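Long-range contact in chitin-binding type-4 domain-containing protein (Photorhabdus laumondii subsp. laumondii, PDB 6T5Z), which is a copper-dependent lytic polysaccharide monooxygenase of family AA10 that probably cleaves chitin oxidatively: residues 110-123 with 136-150. Sequence-based numbering, arbitrary orientation. Where two conformers were deposited one is given.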
loop_
_atom_site.group_PDB
_atom_site.type_symbol
_atom_site.label_atom_id
_atom_site.label_comp_id
_atom_site.label_asym_id
_atom_site.label_seq_id
_atom_site.Cartn_x
_atom_site.Cartn_y
_atom_site.Cartn_z
ATOM N N LEU A 110 -2.172 12.129 -2.927
ATOM C CA LEU A 110 -2.664 10.905 -3.538
ATOM C C LEU A 110 -4.185 10.932 -3.585
ATOM O O LEU A 110 -4.846 11.167 -2.574
ATOM C CB LEU A 110 -2.192 9.687 -2.759
ATOM C CG LEU A 110 -0.687 9.422 -2.713
ATOM C CD1 LEU A 110 -0.387 8.264 -1.750
ATOM C CD2 LEU A 110 -0.179 9.103 -4.116
ATOM N N THR A 111 -4.731 10.684 -4.768
ATOM C CA THR A 111 -6.161 10.726 -5.024
ATOM C C THR A 111 -6.485 9.614 -6.009
ATOM O O THR A 111 -5.591 8.961 -6.549
ATOM C CB THR A 111 -6.608 12.051 -5.644
ATOM O OG1 THR A 111 -5.981 12.175 -6.922
ATOM C CG2 THR A 111 -6.214 13.246 -4.786
ATOM N N ARG A 112 -7.776 9.435 -6.289
ATOM C CA ARG A 112 -8.155 8.450 -7.294
ATOM C C ARG A 112 -7.661 8.860 -8.670
ATOM O O ARG A 112 -7.258 8.005 -9.466
ATOM C CB ARG A 112 -9.672 8.249 -7.280
ATOM C CG ARG A 112 -10.105 7.503 -6.039
ATOM C CD ARG A 112 -11.528 7.818 -5.599
ATOM N NE ARG A 112 -11.900 6.929 -4.500
ATOM C CZ ARG A 112 -11.479 7.071 -3.244
ATOM N NH1 ARG A 112 -10.673 8.075 -2.924
ATOM N NH2 ARG A 112 -11.855 6.198 -2.309
ATOM N N GLU A 113 -7.631 10.165 -8.948
ATOM C CA GLU A 113 -7.116 10.636 -10.225
ATOM C C GLU A 113 -5.624 10.352 -10.358
ATOM O O GLU A 113 -5.130 10.169 -11.477
ATOM C CB GLU A 113 -7.417 12.130 -10.374
ATOM C CG GLU A 113 -7.176 12.698 -11.753
ATOM C CD GLU A 113 -5.763 13.202 -11.950
ATOM O OE1 GLU A 113 -5.065 13.464 -10.940
ATOM O OE2 GLU A 113 -5.348 13.340 -13.121
ATOM N N GLN A 114 -4.896 10.278 -9.232
ATOM C CA GLN A 114 -3.466 9.995 -9.281
ATOM C C GLN A 114 -3.161 8.523 -9.524
ATOM O O GLN A 114 -2.037 8.199 -9.931
ATOM C CB GLN A 114 -2.803 10.451 -7.979
ATOM C CG GLN A 114 -2.781 11.975 -7.805
ATOM C CD GLN A 114 -1.432 12.584 -8.149
ATOM O OE1 GLN A 114 -1.010 12.587 -9.310
ATOM N NE2 GLN A 114 -0.747 13.119 -7.132
ATOM N N PHE A 115 -4.130 7.636 -9.288
ATOM C CA PHE A 115 -3.961 6.193 -9.403
ATOM C C PHE A 115 -4.650 5.674 -10.654
ATOM O O PHE A 115 -5.658 6.226 -11.095
ATOM C CB PHE A 115 -4.559 5.477 -8.181
ATOM C CG PHE A 115 -3.645 5.411 -6.997
ATOM C CD1 PHE A 115 -2.605 4.504 -6.971
ATOM C CD2 PHE A 115 -3.846 6.234 -5.894
ATOM C CE1 PHE A 115 -1.750 4.429 -5.869
ATOM C CE2 PHE A 115 -3.004 6.160 -4.791
ATOM C CZ PHE A 115 -1.958 5.249 -4.781
ATOM N N ASN A 116 -4.093 4.614 -11.234
ATOM C CA ASN A 116 -4.857 3.846 -12.205
ATOM C C ASN A 116 -6.156 3.375 -11.555
ATOM O O ASN A 116 -6.208 3.112 -10.351
ATOM C CB ASN A 116 -4.039 2.658 -12.720
ATOM C CG ASN A 116 -2.926 3.084 -13.668
ATOM O OD1 ASN A 116 -3.085 4.022 -14.450
ATOM N ND2 ASN A 116 -1.792 2.394 -13.601
ATOM N N SER A 117 -7.225 3.309 -12.356
ATOM C CA SER A 117 -8.538 3.029 -11.789
ATOM C C SER A 117 -8.724 1.560 -11.433
ATOM O O SER A 117 -9.552 1.244 -10.579
ATOM C CB SER A 117 -9.640 3.476 -12.745
ATOM O OG SER A 117 -9.676 2.643 -13.891
ATOM N N THR A 118 -7.984 0.664 -12.053
ATOM C CA THR A 118 -8.128 -0.748 -11.757
ATOM C C THR A 118 -6.790 -1.295 -11.289
ATOM O O THR A 118 -5.738 -0.712 -11.581
ATOM C CB THR A 118 -8.609 -1.530 -12.987
ATOM O OG1 THR A 118 -7.674 -1.343 -14.052
ATOM C CG2 THR A 118 -9.996 -1.067 -13.414
ATOM N N PRO A 119 -6.795 -2.388 -10.528
ATOM C CA PRO A 119 -5.536 -2.944 -10.029
ATOM C C PRO A 119 -4.723 -3.573 -11.145
ATOM O O PRO A 119 -5.274 -4.102 -12.113
ATOM C CB PRO A 119 -6.001 -4.012 -9.032
ATOM C CG PRO A 119 -7.324 -4.447 -9.562
ATOM C CD PRO A 119 -7.958 -3.159 -10.042
ATOM N N PHE A 120 -3.393 -3.548 -10.986
ATOM C CA PHE A 120 -2.555 -4.303 -11.911
ATOM C C PHE A 120 -2.303 -5.726 -11.438
ATOM O O PHE A 120 -1.689 -6.506 -12.171
ATOM C CB PHE A 120 -1.206 -3.604 -12.141
ATOM C CG PHE A 120 -0.310 -3.571 -10.927
ATOM C CD1 PHE A 120 0.587 -4.602 -10.665
ATOM C CD2 PHE A 120 -0.360 -2.496 -10.060
ATOM C CE1 PHE A 120 1.425 -4.552 -9.553
ATOM C CE2 PHE A 120 0.476 -2.427 -8.947
ATOM C CZ PHE A 120 1.355 -3.466 -8.686
ATOM N N CYS A 121 -2.750 -6.080 -10.236
ATOM C CA CYS A 121 -2.522 -7.417 -9.715
ATOM C C CYS A 121 -3.641 -7.733 -8.732
ATOM O O CYS A 121 -4.015 -6.883 -7.923
ATOM C CB CYS A 121 -1.137 -7.515 -9.050
ATOM S SG CYS A 121 -0.716 -9.157 -8.422
ATOM N N PHE A 122 -4.186 -8.948 -8.820
ATOM C CA PHE A 122 -5.352 -9.317 -8.020
ATOM C C PHE A 122 -5.297 -10.807 -7.736
ATOM O O PHE A 122 -5.245 -11.612 -8.670
ATOM C CB PHE A 122 -6.653 -8.968 -8.760
ATOM C CG PHE A 122 -7.901 -9.228 -7.962
ATOM C CD1 PHE A 122 -8.513 -10.475 -7.988
ATOM C CD2 PHE A 122 -8.502 -8.208 -7.230
ATOM C CE1 PHE A 122 -9.672 -10.714 -7.244
ATOM C CE2 PHE A 122 -9.657 -8.446 -6.501
ATOM C CZ PHE A 122 -10.247 -9.695 -6.515
ATOM N N GLU A 123 -5.339 -11.173 -6.458
ATOM C CA GLU A 123 -5.359 -12.571 -6.048
ATOM C C GLU A 123 -6.588 -12.820 -5.186
ATOM O O GLU A 123 -6.723 -12.242 -4.102
ATOM C CB GLU A 123 -4.076 -12.949 -5.308
ATOM C CG GLU A 123 -4.018 -14.426 -4.950
ATOM C CD GLU A 123 -2.656 -14.868 -4.430
ATOM O OE1 GLU A 123 -1.643 -14.159 -4.672
ATOM O OE2 GLU A 123 -2.606 -15.937 -3.781
ATOM N N ASN A 136 2.163 -12.395 -2.554
ATOM C CA ASN A 136 1.416 -12.252 -3.803
ATOM C C ASN A 136 2.393 -11.981 -4.939
ATOM O O ASN A 136 3.154 -11.008 -4.884
ATOM C CB ASN A 136 0.402 -11.111 -3.722
ATOM C CG ASN A 136 -0.536 -11.233 -2.534
ATOM O OD1 ASN A 136 -0.654 -10.302 -1.730
ATOM N ND2 ASN A 136 -1.216 -12.368 -2.426
ATOM N N LYS A 137 2.353 -12.819 -5.973
ATOM C CA LYS A 137 3.210 -12.651 -7.137
ATOM C C LYS A 137 2.483 -11.822 -8.192
ATOM O O LYS A 137 1.337 -12.128 -8.559
ATOM C CB LYS A 137 3.617 -14.009 -7.710
ATOM C CG LYS A 137 4.463 -14.871 -6.780
ATOM C CD LYS A 137 4.722 -16.219 -7.441
ATOM C CE LYS A 137 5.353 -17.232 -6.500
ATOM N NZ LYS A 137 6.820 -17.029 -6.388
ATOM N N CYS A 138 3.160 -10.791 -8.700
ATOM C CA CYS A 138 2.541 -9.810 -9.580
ATOM C C CYS A 138 3.497 -9.443 -10.710
ATOM O O CYS A 138 4.672 -9.827 -10.723
ATOM C CB CYS A 138 2.133 -8.543 -8.811
ATOM S SG CYS A 138 1.033 -8.818 -7.428
ATOM N N THR A 139 2.978 -8.673 -11.662
ATOM C CA THR A 139 3.776 -8.113 -12.744
ATOM C C THR A 139 3.379 -6.657 -12.908
ATOM O O THR A 139 2.188 -6.350 -12.991
ATOM C CB THR A 139 3.569 -8.868 -14.061
ATOM O OG1 THR A 139 3.839 -10.259 -13.862
ATOM C CG2 THR A 139 4.533 -8.336 -15.129
ATOM N N LEU A 140 4.371 -5.769 -12.939
ATOM C CA LEU A 140 4.106 -4.348 -13.126
ATOM C C LEU A 140 3.628 -4.071 -14.552
ATOM O O LEU A 140 3.953 -4.820 -15.477
ATOM C CB LEU A 140 5.364 -3.530 -12.839
ATOM C CG LEU A 140 5.768 -3.474 -11.369
ATOM C CD1 LEU A 140 7.205 -2.970 -11.221
ATOM C CD2 LEU A 140 4.811 -2.538 -10.646
ATOM N N PRO A 141 2.842 -3.010 -14.753
ATOM C CA PRO A 141 2.428 -2.658 -16.114
ATOM C C PRO A 141 3.629 -2.227 -16.932
ATOM O O PRO A 141 4.668 -1.837 -16.394
ATOM C CB PRO A 141 1.451 -1.494 -15.909
ATOM C CG PRO A 141 1.086 -1.520 -14.472
ATOM C CD PRO A 141 2.271 -2.087 -13.757
ATOM N N GLU A 142 3.477 -2.296 -18.249
ATOM C CA GLU A 142 4.590 -1.946 -19.119
ATOM C C GLU A 142 4.833 -0.443 -19.114
ATOM O O GLU A 142 3.923 0.362 -18.887
ATOM C CB GLU A 142 4.338 -2.433 -20.546
ATOM C CG GLU A 142 4.218 -3.945 -20.663
ATOM N N GLY A 143 6.085 -0.069 -19.367
ATOM C CA GLY A 143 6.423 1.328 -19.530
ATOM C C GLY A 143 6.619 2.099 -18.250
ATOM O O GLY A 143 6.655 3.331 -18.281
ATOM N N TYR A 144 6.748 1.422 -17.121
ATOM C CA TYR A 144 6.889 2.133 -15.862
ATOM C C TYR A 144 8.349 2.350 -15.505
ATOM O O TYR A 144 9.198 1.466 -15.679
ATOM C CB TYR A 144 6.179 1.404 -14.726
ATOM C CG TYR A 144 4.777 1.924 -14.542
ATOM C CD1 TYR A 144 4.463 2.778 -13.488
ATOM C CD2 TYR A 144 3.782 1.618 -15.467
ATOM C CE1 TYR A 144 3.177 3.273 -13.322
ATOM C CE2 TYR A 144 2.495 2.110 -15.314
ATOM C CZ TYR A 144 2.197 2.934 -14.245
ATOM O OH TYR A 144 0.923 3.416 -14.093
ATOM N N GLN A 145 8.628 3.548 -15.019
ATOM C CA GLN A 145 9.933 3.881 -14.483
ATOM C C GLN A 145 9.753 5.095 -13.589
ATOM O O GLN A 145 8.739 5.793 -13.659
ATOM C CB GLN A 145 10.949 4.149 -15.592
ATOM C CG GLN A 145 10.504 5.206 -16.585
ATOM C CD GLN A 145 11.341 5.205 -17.847
ATOM O OE1 GLN A 145 11.343 4.229 -18.605
ATOM N NE2 GLN A 145 12.064 6.295 -18.078
ATOM N N GLY A 146 10.737 5.319 -12.741
ATOM C CA GLY A 146 10.759 6.509 -11.913
ATOM C C GLY A 146 10.037 6.285 -10.602
ATOM O O GLY A 146 9.772 5.152 -10.185
ATOM N N TYR A 147 9.710 7.397 -9.946
ATOM C CA TYR A 147 9.056 7.353 -8.645
ATOM C C TYR A 147 7.569 7.075 -8.828
ATOM O O TYR A 147 6.870 7.837 -9.501
ATOM C CB TYR A 147 9.276 8.665 -7.889
ATOM C CG TYR A 147 8.537 8.787 -6.554
ATOM C CD1 TYR A 147 8.263 7.678 -5.757
ATOM C CD2 TYR A 147 8.111 10.036 -6.102
ATOM C CE1 TYR A 147 7.578 7.818 -4.538
ATOM C CE2 TYR A 147 7.440 10.184 -4.904
ATOM C CZ TYR A 147 7.179 9.073 -4.127
ATOM O OH TYR A 147 6.516 9.255 -2.934
ATOM N N HIS A 148 7.094 5.995 -8.209
ATOM C CA HIS A 148 5.690 5.608 -8.234
ATOM C C HIS A 148 5.288 5.074 -6.873
ATOM O O HIS A 148 6.121 4.545 -6.130
ATOM C CB HIS A 148 5.430 4.543 -9.304
ATOM C CG HIS A 148 5.466 5.092 -10.684
ATOM N ND1 HIS A 148 4.429 5.835 -11.200
ATOM C CD2 HIS A 148 6.424 5.057 -11.640
ATOM C CE1 HIS A 148 4.736 6.215 -12.428
ATOM N NE2 HIS A 148 5.942 5.756 -12.719
ATOM N N VAL A 149 3.999 5.198 -6.561
ATOM C CA VAL A 149 3.435 4.690 -5.319
ATOM C C VAL A 149 2.526 3.526 -5.665
ATOM O O VAL A 149 1.693 3.630 -6.572
ATOM C CB VAL A 149 2.670 5.776 -4.548
ATOM C CG1 VAL A 149 1.946 5.168 -3.349
ATOM C CG2 VAL A 149 3.630 6.879 -4.112
ATOM N N ILE A 150 2.696 2.421 -4.950
ATOM C CA ILE A 150 1.868 1.237 -5.109
ATOM C C ILE A 150 0.952 1.169 -3.897
ATOM O O ILE A 150 1.408 1.357 -2.763
ATOM C CB ILE A 150 2.738 -0.030 -5.242
ATOM C CG1 ILE A 150 3.497 0.009 -6.572
ATOM C CG2 ILE A 150 1.881 -1.304 -5.075
ATOM C CD1 ILE A 150 4.578 -1.039 -6.771
HETATM O O HOH W 1 -0.965 4.857 -16.273
HETATM O O HOH W 2 0.157 -8.684 -12.074
HETATM O O HOH W 3 -0.897 -12.507 -6.862
HETATM O O HOH W 4 0.897 -15.218 -6.000
#
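Phe120 reaches across to 138-141 with its ring, touching Leu140 CD2 through CZ at 4.1 Å while the two side chains run alongside each other. Its CG sits between the backbone N and the carbonyl carbon (chi1 67°), which swings the ring over the second segment. Pro141 crosses the root of this side chain at about a right angle, its CG 3.9 Å from Phe120 CB, and Ile150 CG2 lies at the ring edge. Next along the chain, the disulfide Cys121–Cys138 ties strand 121-123 covalently to strand 136-139; the two run nearly antiparallel, their axes 7.2 Å apart. Water 2 bridges Phe120 O and Thr139 N. Beyond the disulfide, Asn136 ND2 donates to Glu123 OE1 (2.9 Å) from above the carboxylate plane, the two flat groups being turned 81° to each other. Waters 3 and 4 also donate to that oxygen and link it to the backbone of Lys137. At the far end, in the conformer given, Asn116 ND2 gives a bent bond (140°) to Tyr144 OH, 2.9 Å away and also hydrogen-bonded to Thr100 O; Val149 CG1 meets Leu110 CD1 tip to tip. In this immunoglobulin-like beta-sandwich, the disulfide and Phe120 join two sheets: strands 121-126 and 148-156, which carries Ile150, both pair with 92-99, whose Tyr97 OH is hydrogen-bonded to Asn136 OD1, whereas 133-139 pairs with 79-86, whose Phe82 packs on Phe120, Cys138 and Ile150.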